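Local structure of metallo-beta-lactamase (Simiduia agarivorans, 6MFI) at residues A[249-253]-A[254-258]; A[271-274]-A[275-278]. The protein probably hydrolyses beta-lactam antibiotics with a pair of zinc ions, as expected of a subclass B3 metallo-beta-lactamase. One frame throughout, in Å; residues are numbered along the deposited sequence.

Interaction 1 (A[249-253]-A[254-258]); sequences LLTPH and PSASQ. With ZN (zinc ion), chain B.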
ATOM      1  N   LEU A 249      -1.897   4.512 -10.953  1.00 20.31           N
ATOM      2  CA  LEU A 249      -2.478   4.170  -9.662  1.00 19.16           C
ATOM      3  C   LEU A 249      -2.113   2.743  -9.272  1.00 17.02           C
ATOM      4  O   LEU A 249      -2.172   1.827 -10.098  1.00 16.79           O
ATOM      5  CB  LEU A 249      -4.002   4.326  -9.686  1.00 20.17           C
ATOM      6  CG  LEU A 249      -4.724   4.102  -8.356  1.00 20.68           C
ATOM      7  CD1 LEU A 249      -4.412   5.223  -7.378  1.00 21.23           C
ATOM      8  CD2 LEU A 249      -6.224   3.982  -8.574  1.00 21.74           C
ATOM      9  N   LEU A 250      -1.739   2.566  -8.007  1.00 15.64           N
ATOM     10  CA  LEU A 250      -1.433   1.260  -7.439  1.00 14.77           C
ATOM     11  C   LEU A 250      -2.134   1.124  -6.096  1.00 14.09           C
ATOM     12  O   LEU A 250      -2.288   2.101  -5.358  1.00 14.53           O
ATOM     13  CB  LEU A 250       0.080   1.060  -7.266  1.00 14.43           C
ATOM     14  CG  LEU A 250       0.891   0.874  -8.550  1.00 15.16           C
ATOM     15  CD1 LEU A 250       2.380   0.845  -8.243  1.00 14.81           C
ATOM     16  CD2 LEU A 250       0.464  -0.394  -9.274  1.00 15.49           C
ATOM     17  N   THR A 251      -2.558  -0.097  -5.782  1.00 13.57           N
ATOM     18  CA  THR A 251      -3.333  -0.350  -4.578  1.00 13.75           C
ATOM     19  C   THR A 251      -2.783  -1.553  -3.828  1.00 13.71           C
ATOM     20  O   THR A 251      -2.300  -2.508  -4.445  1.00 14.03           O
ATOM     21  CB  THR A 251      -4.811  -0.595  -4.916  1.00 14.16           C
ATOM     22  OG1 THR A 251      -4.915  -1.591  -5.940  1.00 14.18           O
ATOM     23  CG2 THR A 251      -5.465   0.693  -5.398  1.00 14.65           C
ATOM     24  N   PRO A 252      -2.839  -1.530  -2.490  1.00 13.31           N
ATOM     25  CA  PRO A 252      -2.362  -2.691  -1.717  1.00 13.02           C
ATOM     26  C   PRO A 252      -3.093  -3.975  -2.061  1.00 13.87           C
ATOM     27  O   PRO A 252      -2.488  -5.055  -2.046  1.00 13.58           O
ATOM     28  CB  PRO A 252      -2.604  -2.263  -0.264  1.00 13.46           C
ATOM     29  CG  PRO A 252      -2.619  -0.775  -0.306  1.00 13.58           C
ATOM     30  CD  PRO A 252      -3.243  -0.415  -1.618  1.00 13.51           C
ATOM     31  N   HIS A 253      -4.387  -3.890  -2.354  1.00 14.99           N
ATOM     32  CA  HIS A 253      -5.094  -4.983  -2.998  1.00 16.04           C
ATOM     33  C   HIS A 253      -5.129  -4.685  -4.488  1.00 14.79           C
ATOM     34  O   HIS A 253      -5.817  -3.739  -4.901  1.00 14.79           O
ATOM     35  CB  HIS A 253      -6.509  -5.126  -2.443  1.00 18.97           C
ATOM     36  CG  HIS A 253      -6.553  -5.487  -0.991  1.00 21.92           C
ATOM     37  ND1 HIS A 253      -6.433  -6.784  -0.543  1.00 22.82           N
ATOM     38  CD2 HIS A 253      -6.700  -4.718   0.114  1.00 22.69           C
ATOM     39  CE1 HIS A 253      -6.505  -6.800   0.776  1.00 23.30           C
ATOM     40  NE2 HIS A 253      -6.668  -5.560   1.200  1.00 23.52           N
ATOM     41  N   PRO A 254      -4.403  -5.434  -5.323  1.00 15.58           N
ATOM     42  CA  PRO A 254      -4.277  -5.045  -6.738  1.00 15.66           C
ATOM     43  C   PRO A 254      -5.602  -4.913  -7.465  1.00 16.12           C
ATOM     44  O   PRO A 254      -5.736  -4.041  -8.333  1.00 16.25           O
ATOM     45  CB  PRO A 254      -3.420  -6.172  -7.331  1.00 16.09           C
ATOM     46  CG  PRO A 254      -2.649  -6.704  -6.165  1.00 15.82           C
ATOM     47  CD  PRO A 254      -3.581  -6.609  -4.994  1.00 15.84           C
ATOM     48  N   SER A 255      -6.593  -5.742  -7.135  1.00 16.23           N
ATOM     49  CA  SER A 255      -7.879  -5.662  -7.814  1.00 17.19           C
ATOM     50  C   SER A 255      -8.685  -4.431  -7.418  1.00 17.47           C
ATOM     51  O   SER A 255      -9.705  -4.154  -8.057  1.00 18.72           O
ATOM     52  CB  SER A 255      -8.693  -6.927  -7.543  1.00 18.12           C
ATOM     53  OG  SER A 255      -8.090  -8.061  -8.142  1.00 16.96           O
ATOM     54  N   ALA A 256      -8.260  -3.692  -6.389  1.00 16.91           N
ATOM     55  CA  ALA A 256      -8.960  -2.465  -6.024  1.00 17.98           C
ATOM     56  C   ALA A 256      -8.859  -1.415  -7.123  1.00 18.52           C
ATOM     57  O   ALA A 256      -9.779  -0.608  -7.294  1.00 19.67           O
ATOM     58  CB  ALA A 256      -8.416  -1.912  -4.707  1.00 17.81           C
ATOM     59  N   SER A 257      -7.754  -1.406  -7.870  1.00 17.86           N
ATOM     60  CA  SER A 257      -7.574  -0.497  -8.995  0.81 17.92           C
ATOM     61  C   SER A 257      -7.619  -1.223 -10.334  1.00 19.30           C
ATOM     62  O   SER A 257      -7.187  -0.671 -11.351  1.00 20.28           O
ATOM     63  CB  SER A 257      -6.259   0.273  -8.853  0.81 17.36           C
ATOM     64  OG  SER A 257      -5.182  -0.602  -8.562  0.81 16.30           O
ATOM     65  N   GLN A 258      -8.136  -2.454 -10.350  1.00 19.91           N
ATOM     66  CA  GLN A 258      -8.216  -3.267 -11.563  1.00 21.97           C
ATOM     67  C   GLN A 258      -6.844  -3.416 -12.212  1.00 21.91           C
ATOM     68  O   GLN A 258      -6.696  -3.336 -13.434  1.00 23.04           O
ATOM     69  CB  GLN A 258      -9.233  -2.687 -12.550  1.00 24.30           C
ATOM     70  CG  GLN A 258     -10.622  -2.499 -11.961  1.00 25.37           C
ATOM     71  CD  GLN A 258     -11.686  -2.298 -13.021  1.00 27.73           C
ATOM     72  OE1 GLN A 258     -11.589  -2.834 -14.125  1.00 29.11           O
ATOM     73  NE2 GLN A 258     -12.714  -1.527 -12.687  1.00 28.13           N
TER
HETATM   74 ZN    ZN B 401      -6.078  -5.300   3.194  1.00 10.69          ZN
HETATM   75  O   HOH W   1      -7.056  -5.056   4.906  1.00 11.01           O

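Interaction 2 (A[271-274]-A[275-278]); sequences VPDA and CRQY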
ATOM      1  N   VAL A 271      -3.646   5.530 -16.092  1.00 30.13           N
ATOM      2  CA  VAL A 271      -4.930   6.037 -16.570  1.00 31.56           C
ATOM      3  C   VAL A 271      -5.003   7.522 -16.241  1.00 33.23           C
ATOM      4  O   VAL A 271      -4.599   7.925 -15.140  1.00 33.11           O
ATOM      5  CB  VAL A 271      -6.115   5.293 -15.931  1.00 29.78           C
ATOM      6  CG1 VAL A 271      -7.371   5.443 -16.794  1.00 31.05           C
ATOM      7  CG2 VAL A 271      -5.778   3.832 -15.663  1.00 28.27           C
ATOM      8  N   PRO A 272      -5.496   8.369 -17.142  1.00 35.16           N
ATOM      9  CA  PRO A 272      -5.803   9.748 -16.750  1.00 35.59           C
ATOM     10  C   PRO A 272      -6.913   9.770 -15.710  1.00 34.97           C
ATOM     11  O   PRO A 272      -7.872   8.997 -15.784  1.00 34.40           O
ATOM     12  CB  PRO A 272      -6.243  10.404 -18.064  1.00 37.99           C
ATOM     13  CG  PRO A 272      -5.649   9.549 -19.137  1.00 38.83           C
ATOM     14  CD  PRO A 272      -5.656   8.155 -18.591  1.00 36.99           C
ATOM     15  N   ASP A 273      -6.769  10.665 -14.730  1.00 35.39           N
ATOM     16  CA  ASP A 273      -7.732  10.804 -13.635  1.00 34.84           C
ATOM     17  C   ASP A 273      -7.893   9.494 -12.865  1.00 32.99           C
ATOM     18  O   ASP A 273      -8.996   9.123 -12.458  1.00 33.18           O
ATOM     19  CB  ASP A 273      -9.087  11.301 -14.148  1.00 35.73           C
ATOM     20  CG  ASP A 273      -9.047  12.748 -14.592  1.00 37.74           C
ATOM     21  OD1 ASP A 273      -7.974  13.204 -15.041  1.00 38.71           O
ATOM     22  OD2 ASP A 273     -10.089  13.430 -14.494  1.00 38.96           O
ATOM     23  N   ALA A 274      -6.780   8.784 -12.664  1.00 31.07           N
ATOM     24  CA  ALA A 274      -6.831   7.515 -11.946  1.00 28.84           C
ATOM     25  C   ALA A 274      -7.183   7.729 -10.479  1.00 27.82           C
ATOM     26  O   ALA A 274      -8.055   7.043  -9.933  1.00 27.26           O
ATOM     27  CB  ALA A 274      -5.497   6.781 -12.081  1.00 27.84           C
ATOM     28  N   CYS A 275      -6.513   8.679  -9.824  1.00 27.39           N
ATOM     29  CA  CYS A 275      -6.803   8.952  -8.422  0.68 27.02           C
ATOM     30  C   CYS A 275      -8.129   9.681  -8.253  1.00 27.17           C
ATOM     31  O   CYS A 275      -8.752   9.591  -7.189  1.00 26.93           O
ATOM     32  CB  CYS A 275      -5.665   9.760  -7.799  0.68 26.95           C
ATOM     33  SG  CYS A 275      -4.114   8.848  -7.646  0.68 26.51           S
ATOM     34  N   ARG A 276      -8.575  10.404  -9.283  1.00 28.12           N
ATOM     35  CA  ARG A 276      -9.866  11.079  -9.205  1.00 28.79           C
ATOM     36  C   ARG A 276     -11.013  10.078  -9.268  1.00 28.68           C
ATOM     37  O   ARG A 276     -12.014  10.226  -8.559  1.00 28.71           O
ATOM     38  CB  ARG A 276      -9.987  12.108 -10.329  1.00 30.44           C
ATOM     39  CG  ARG A 276     -11.263  12.933 -10.285  1.00 31.54           C
ATOM     40  CD  ARG A 276     -11.122  14.202 -11.110  1.00 33.03           C
ATOM     41  NE  ARG A 276     -10.024  15.040 -10.641  1.00 32.91           N
ATOM     42  CZ  ARG A 276     -10.101  15.858  -9.596  1.00 32.89           C
ATOM     43  NH1 ARG A 276     -11.229  15.956  -8.907  1.00 32.77           N
ATOM     44  NH2 ARG A 276      -9.049  16.582  -9.242  1.00 33.25           N
ATOM     45  N   GLN A 277     -10.881   9.051 -10.111  1.00 28.93           N
ATOM     46  CA  GLN A 277     -11.927   8.041 -10.220  1.00 29.82           C
ATOM     47  C   GLN A 277     -11.939   7.123  -9.004  1.00 28.22           C
ATOM     48  O   GLN A 277     -13.010   6.719  -8.535  1.00 28.74           O
ATOM     49  CB  GLN A 277     -11.738   7.231 -11.503  1.00 31.49           C
ATOM     50  CG  GLN A 277     -12.787   6.152 -11.723  1.00 32.46           C
ATOM     51  CD  GLN A 277     -14.139   6.722 -12.105  1.00 34.43           C
ATOM     52  OE1 GLN A 277     -14.225   7.724 -12.815  1.00 36.61           O
ATOM     53  NE2 GLN A 277     -15.204   6.083 -11.636  1.00 34.54           N
ATOM     54  N   TYR A 278     -10.760   6.786  -8.477  1.00 26.65           N
ATOM     55  CA  TYR A 278     -10.688   5.873  -7.341  1.00 25.38           C
ATOM     56  C   TYR A 278     -11.268   6.509  -6.083  1.00 25.20           C
ATOM     57  O   TYR A 278     -12.042   5.876  -5.356  1.00 24.71           O
ATOM     58  CB  TYR A 278      -9.241   5.440  -7.109  1.00 24.72           C
ATOM     59  CG  TYR A 278      -9.069   4.464  -5.966  1.00 24.62           C
ATOM     60  CD1 TYR A 278      -9.366   3.117  -6.128  1.00 24.77           C
ATOM     61  CD2 TYR A 278      -8.608   4.888  -4.727  1.00 24.90           C
ATOM     62  CE1 TYR A 278      -9.211   2.221  -5.087  1.00 24.67           C
ATOM     63  CE2 TYR A 278      -8.450   3.999  -3.680  1.00 25.00           C
ATOM     64  CZ  TYR A 278      -8.753   2.668  -3.866  1.00 24.85           C
ATOM     65  OH  TYR A 278      -8.597   1.778  -2.828  1.00 24.72           O
TER

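Interaction 1 (A[249-253]-A[254-258])
The carbonyl oxygen of H253 is gripped by two donors that reach it from opposite faces of its plane. The backbone N of A256, 2.9 Å from H253 O, comes from one face, closing the 3-10 segment 254-256 at an N-H...O angle of 156°; from the other face the hydroxyl OG1 of T251 gives its proton to H253 O at 2.6 Å. T251 OG1 can do this because it sits between its own backbone N and carbonyl carbon (chi1 51°). In the conformer described, one of two for S257, S257 OG lies 2.8 Å from T251 OG1; its single proton could go there or, weakly, to P254 O.

Around this polar knot the packing is compact. T251 CG2 rests on S257 CB at 3.6 Å, the methyl of A256 approaches T251 OG1, and L249 CD2 covers S257 CB at 3.7 Å.

H253 turns its ring away from the loop and binds zinc through NE2 at 2.1 Å, alongside D114, H115 and a water. With its carbonyl held from both faces and a zinc ion on its imidazole, H253 is held at backbone and side chain alike, and the buried T251 hydroxyl probably helps to position this zinc ligand from the second shell.

Interaction 2 (A[271-274]-A[275-278])
D273 O takes the backbone N-H of Q277 at 3.0 Å, the first i to i+4 bond of helix 274-291. One residue on, the N of Y278 repeats the pattern with A274 O at 3.1 Å; both bonds are moderately bent, with N-H...O angles close to 154°. D273 holds the N-cap position, yet its carboxylate makes no capping bond, and the chain enters the helix from a type II turn, V271 to A274, whose A274 N to V271 O bond is weak.

The D273 side chain instead runs beside that of R276, both pointing the same way. D273 CB and R276 CB are 4.0 Å apart. D273 OD2 meets R276 CD at 3.6 Å, at the edge of the guanidinium and near its plane. The carboxylate and guanidinium planes are 64° apart, and D273 OD2 stays 4.2 Å from R276 NE, too far for a salt bridge. R276 leaves the helix with CG anti to the backbone N (chi1 -176°) and then bends at chi3, carrying its NH2 to a salt bridge with D243.

The aliphatic parts close in on the first-turn carbonyls, with Q277 CB 3.5 Å from D273 O. On the buried side A274 packs against L249 and C246, while C275, in the conformer described, forms a disulfide with C246, tying the helix to the chain just ahead of strand 248-250. Y278, its CG likewise anti to the backbone N, sends its ring inward, where OH bonds to D212 O.

The helix start is thus secured differently on its two sides: within, a covalent link and apolar packing; outside, the R276 to D243 salt bridge, with the D273 carboxylate probably stabilising the positive end of the helix dipole and, weakly, the arginine.

Interaction 1 is buried and supplies a zinc ligand of the active site, whereas interaction 2 straddles the surface, about 17 Å from the chain centre, and turns only its inner side to the core. They are about 12 Å apart between centres and meet where helix 274-291 lies on strand 248-250 and the loop after it: L249 CB touches A274 CB at 3.7 Å, L249 CD1 lies 3.6 Å from C275 SG, and A256 O is 3.6 Å from Y278 CE1. Short hydroxyl and carbonyl bonds set 249-258; in 271-278 helical bonds order the helix start, while a disulfide, a salt bridge and apolar contacts hold it to the chain at and just before the strand.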